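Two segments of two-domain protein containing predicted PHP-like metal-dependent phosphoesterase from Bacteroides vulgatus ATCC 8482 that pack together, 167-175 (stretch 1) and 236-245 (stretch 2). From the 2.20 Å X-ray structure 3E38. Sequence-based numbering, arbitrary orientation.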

# COMPACT_ATOMS: atom_id res chain seq x y z
N GLU B 167 2.06 -8.15 30.97
CA GLU B 167 2.04 -7.55 29.64
C GLU B 167 2.88 -6.29 29.67
O GLU B 167 2.66 -5.38 30.51
CB GLU B 167 0.63 -7.22 29.20
CG GLU B 167 -0.16 -8.44 28.79
CD GLU B 167 -1.54 -8.09 28.22
OE1 GLU B 167 -2.03 -6.97 28.53
OE2 GLU B 167 -2.15 -8.94 27.51
N VAL B 168 3.90 -6.28 28.82
CA VAL B 168 4.83 -5.12 28.70
C VAL B 168 4.39 -4.28 27.51
O VAL B 168 4.82 -3.13 27.29
CB VAL B 168 6.33 -5.51 28.56
CG1 VAL B 168 6.88 -6.03 29.92
CG2 VAL B 168 6.57 -6.48 27.34
N ALA B 169 3.47 -4.88 26.78
CA ALA B 169 2.90 -4.26 25.60
C ALA B 169 1.56 -4.90 25.23
O ALA B 169 1.46 -6.09 25.10
CB ALA B 169 3.89 -4.31 24.46
N ASN B 170 0.55 -4.04 25.10
CA ASN B 170 -0.85 -4.40 24.76
C ASN B 170 -1.38 -3.53 23.63
O ASN B 170 -1.57 -2.32 23.78
CB ASN B 170 -1.74 -4.27 26.01
CG ASN B 170 -3.15 -4.82 25.82
OD1 ASN B 170 -3.87 -4.35 24.97
ND2 ASN B 170 -3.57 -5.79 26.67
N GLY B 171 -1.62 -4.14 22.50
CA GLY B 171 -2.11 -3.40 21.34
C GLY B 171 -1.12 -2.29 21.07
O GLY B 171 0.04 -2.54 20.86
N HIS B 172 -1.60 -1.05 21.08
CA HIS B 172 -0.76 0.12 20.77
C HIS B 172 -0.23 0.75 22.06
O HIS B 172 0.29 1.83 22.05
CB HIS B 172 -1.52 1.08 19.88
CG HIS B 172 -1.90 0.47 18.55
ND1 HIS B 172 -0.95 0.10 17.63
CD2 HIS B 172 -3.10 0.12 18.02
CE1 HIS B 172 -1.55 -0.41 16.56
NE2 HIS B 172 -2.85 -0.41 16.76
N LEU B 173 -0.32 0.01 23.15
CA LEU B 173 0.15 0.51 24.49
C LEU B 173 1.41 -0.19 24.94
O LEU B 173 1.42 -1.39 25.12
CB LEU B 173 -0.95 0.38 25.57
CG LEU B 173 -0.66 0.82 27.04
CD1 LEU B 173 -0.17 2.29 27.19
CD2 LEU B 173 -1.87 0.59 27.95
N TYR B 174 2.46 0.60 25.09
CA TYR B 174 3.80 0.19 25.61
C TYR B 174 3.90 0.63 27.06
O TYR B 174 3.62 1.77 27.36
CB TYR B 174 4.91 0.84 24.76
CG TYR B 174 6.34 0.62 25.25
CD1 TYR B 174 6.91 -0.64 25.25
CD2 TYR B 174 7.14 1.69 25.62
CE1 TYR B 174 8.20 -0.82 25.61
CE2 TYR B 174 8.44 1.51 26.01
CZ TYR B 174 8.97 0.25 26.00
OH TYR B 174 10.26 0.05 26.39
N MSE B 175 4.32 -0.28 27.95
CA MSE B 175 4.37 -0.04 29.40
C MSE B 175 5.68 -0.44 30.02
O MSE B 175 5.77 -1.48 30.64
CB MSE B 175 3.23 -0.82 30.06
CG MSE B 175 1.92 -0.44 29.37
SE MSE B 175 0.37 -1.57 29.53
CE MSE B 175 0.85 -3.11 28.42
N ALA B 236 9.97 -12.74 24.25
CA ALA B 236 10.25 -11.33 23.91
C ALA B 236 8.99 -10.77 23.31
O ALA B 236 8.33 -11.44 22.50
CB ALA B 236 11.42 -11.18 22.93
N ALA B 237 8.62 -9.58 23.75
CA ALA B 237 7.46 -8.87 23.19
C ALA B 237 7.85 -8.03 21.94
O ALA B 237 8.80 -7.28 21.91
CB ALA B 237 6.78 -8.01 24.26
N TYR B 238 7.05 -8.22 20.91
CA TYR B 238 7.19 -7.55 19.63
C TYR B 238 6.05 -6.59 19.45
O TYR B 238 4.91 -6.97 19.26
CB TYR B 238 7.17 -8.59 18.54
CG TYR B 238 7.41 -8.04 17.15
CD1 TYR B 238 8.29 -6.99 16.91
CD2 TYR B 238 6.81 -8.64 16.05
CE1 TYR B 238 8.50 -6.53 15.65
CE2 TYR B 238 7.04 -8.19 14.80
CZ TYR B 238 7.88 -7.15 14.58
OH TYR B 238 8.11 -6.71 13.27
N PHE B 239 6.44 -5.34 19.49
CA PHE B 239 5.55 -4.20 19.54
C PHE B 239 5.99 -3.13 18.58
O PHE B 239 7.04 -2.51 18.77
CB PHE B 239 5.62 -3.63 20.97
CG PHE B 239 4.90 -2.34 21.14
CD1 PHE B 239 3.52 -2.31 21.28
CD2 PHE B 239 5.58 -1.14 21.11
CE1 PHE B 239 2.86 -1.14 21.41
CE2 PHE B 239 4.91 0.04 21.27
CZ PHE B 239 3.56 0.03 21.42
N HIS B 240 5.20 -2.91 17.53
CA HIS B 240 5.57 -1.90 16.58
C HIS B 240 6.96 -2.30 16.12
O HIS B 240 7.14 -3.42 15.68
CB HIS B 240 5.53 -0.53 17.28
CG HIS B 240 4.12 -0.05 17.56
ND1 HIS B 240 3.81 1.23 17.93
CD2 HIS B 240 2.92 -0.69 17.44
CE1 HIS B 240 2.50 1.35 18.10
NE2 HIS B 240 1.94 0.19 17.81
N GLU B 241 7.92 -1.40 16.26
CA GLU B 241 9.32 -1.62 15.81
C GLU B 241 10.19 -2.10 16.93
O GLU B 241 11.40 -2.38 16.75
CB GLU B 241 9.94 -0.36 15.15
CG GLU B 241 9.27 -0.02 13.81
CD GLU B 241 9.95 1.11 13.01
OE1 GLU B 241 10.83 1.84 13.55
OE2 GLU B 241 9.57 1.27 11.82
N LEU B 242 9.58 -2.17 18.12
CA LEU B 242 10.34 -2.60 19.30
C LEU B 242 10.27 -4.13 19.55
O LEU B 242 9.28 -4.82 19.20
CB LEU B 242 9.88 -1.85 20.55
CG LEU B 242 9.80 -0.33 20.54
CD1 LEU B 242 9.32 0.11 21.92
CD2 LEU B 242 11.16 0.30 20.17
N LEU B 243 11.36 -4.66 20.08
CA LEU B 243 11.41 -6.04 20.51
C LEU B 243 11.93 -5.91 21.92
O LEU B 243 12.97 -5.34 22.17
CB LEU B 243 12.28 -6.93 19.63
CG LEU B 243 12.20 -8.43 19.95
CD1 LEU B 243 10.84 -8.99 19.48
CD2 LEU B 243 13.32 -9.18 19.29
N ILE B 244 11.12 -6.40 22.85
CA ILE B 244 11.39 -6.25 24.27
C ILE B 244 11.67 -7.57 24.96
O ILE B 244 10.90 -8.52 24.87
CB ILE B 244 10.18 -5.57 24.92
CG1 ILE B 244 9.82 -4.31 24.11
CG2 ILE B 244 10.46 -5.28 26.42
CD1 ILE B 244 8.35 -3.99 24.01
N GLY B 245 12.79 -7.62 25.66
CA GLY B 245 13.17 -8.82 26.39
C GLY B 245 14.50 -8.78 27.13
O GLY B 245 15.19 -7.78 27.14

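What brings the two segments face to face? Each is a β-hairpin closed by a type II' turn, Asn170 to Leu173 in one and Phe239 to Leu242 in the other, and no backbone hydrogen bond links them. Side chains do the joining. Along the second hairpin Ala237, Phe239, Leu242 and Ile244 point toward the first, while Ala236 and Tyr238 point away, the alternation expected of a strand.

How does Phe239 fit among its neighbours? With chi1 in the t well (172°) and chi2 at 79°, its ring lies beside the first turn, with its edge against the backbone: Phe239 CE1 lies 3.2 Å from Gly171 O. Tyr174 CA lies over one face of the ring, and Phe239 CE2 comes within 3.6 Å of Tyr174 CB. Ala169 CB sits 3.8 Å from Phe239 CD1.

What does the Tyr174 conformation achieve? Its chi1 is also t (175°), and the ring reaches out alongside the second hairpin. Leu242 CD1 lies over one face, 4.1 Å from the ring centroid of Tyr174, a CH-pi contact; Ile244 CD1 approaches the edge, 3.6 Å from Tyr174 CE1. The Tyr174 and Phe239 planes are nearly parallel, at 24°, but slid apart, so the rings barely overlap. Farther from the turns, Val168 CG2 packs 3.4 Å from Ala237 CB.

Where is the polar link? Both histidines lie in the turns, and both adopt the m rotamer, with chi1 of -62° for His172 and -72° for His240. The rings meet rim to rim, their planes at 49°, bringing His172 ND1 within 2.9 Å of His240 NE2. This nearly linear hydrogen bond, at 172°, is the only one between the segments; either nitrogen could be the donor.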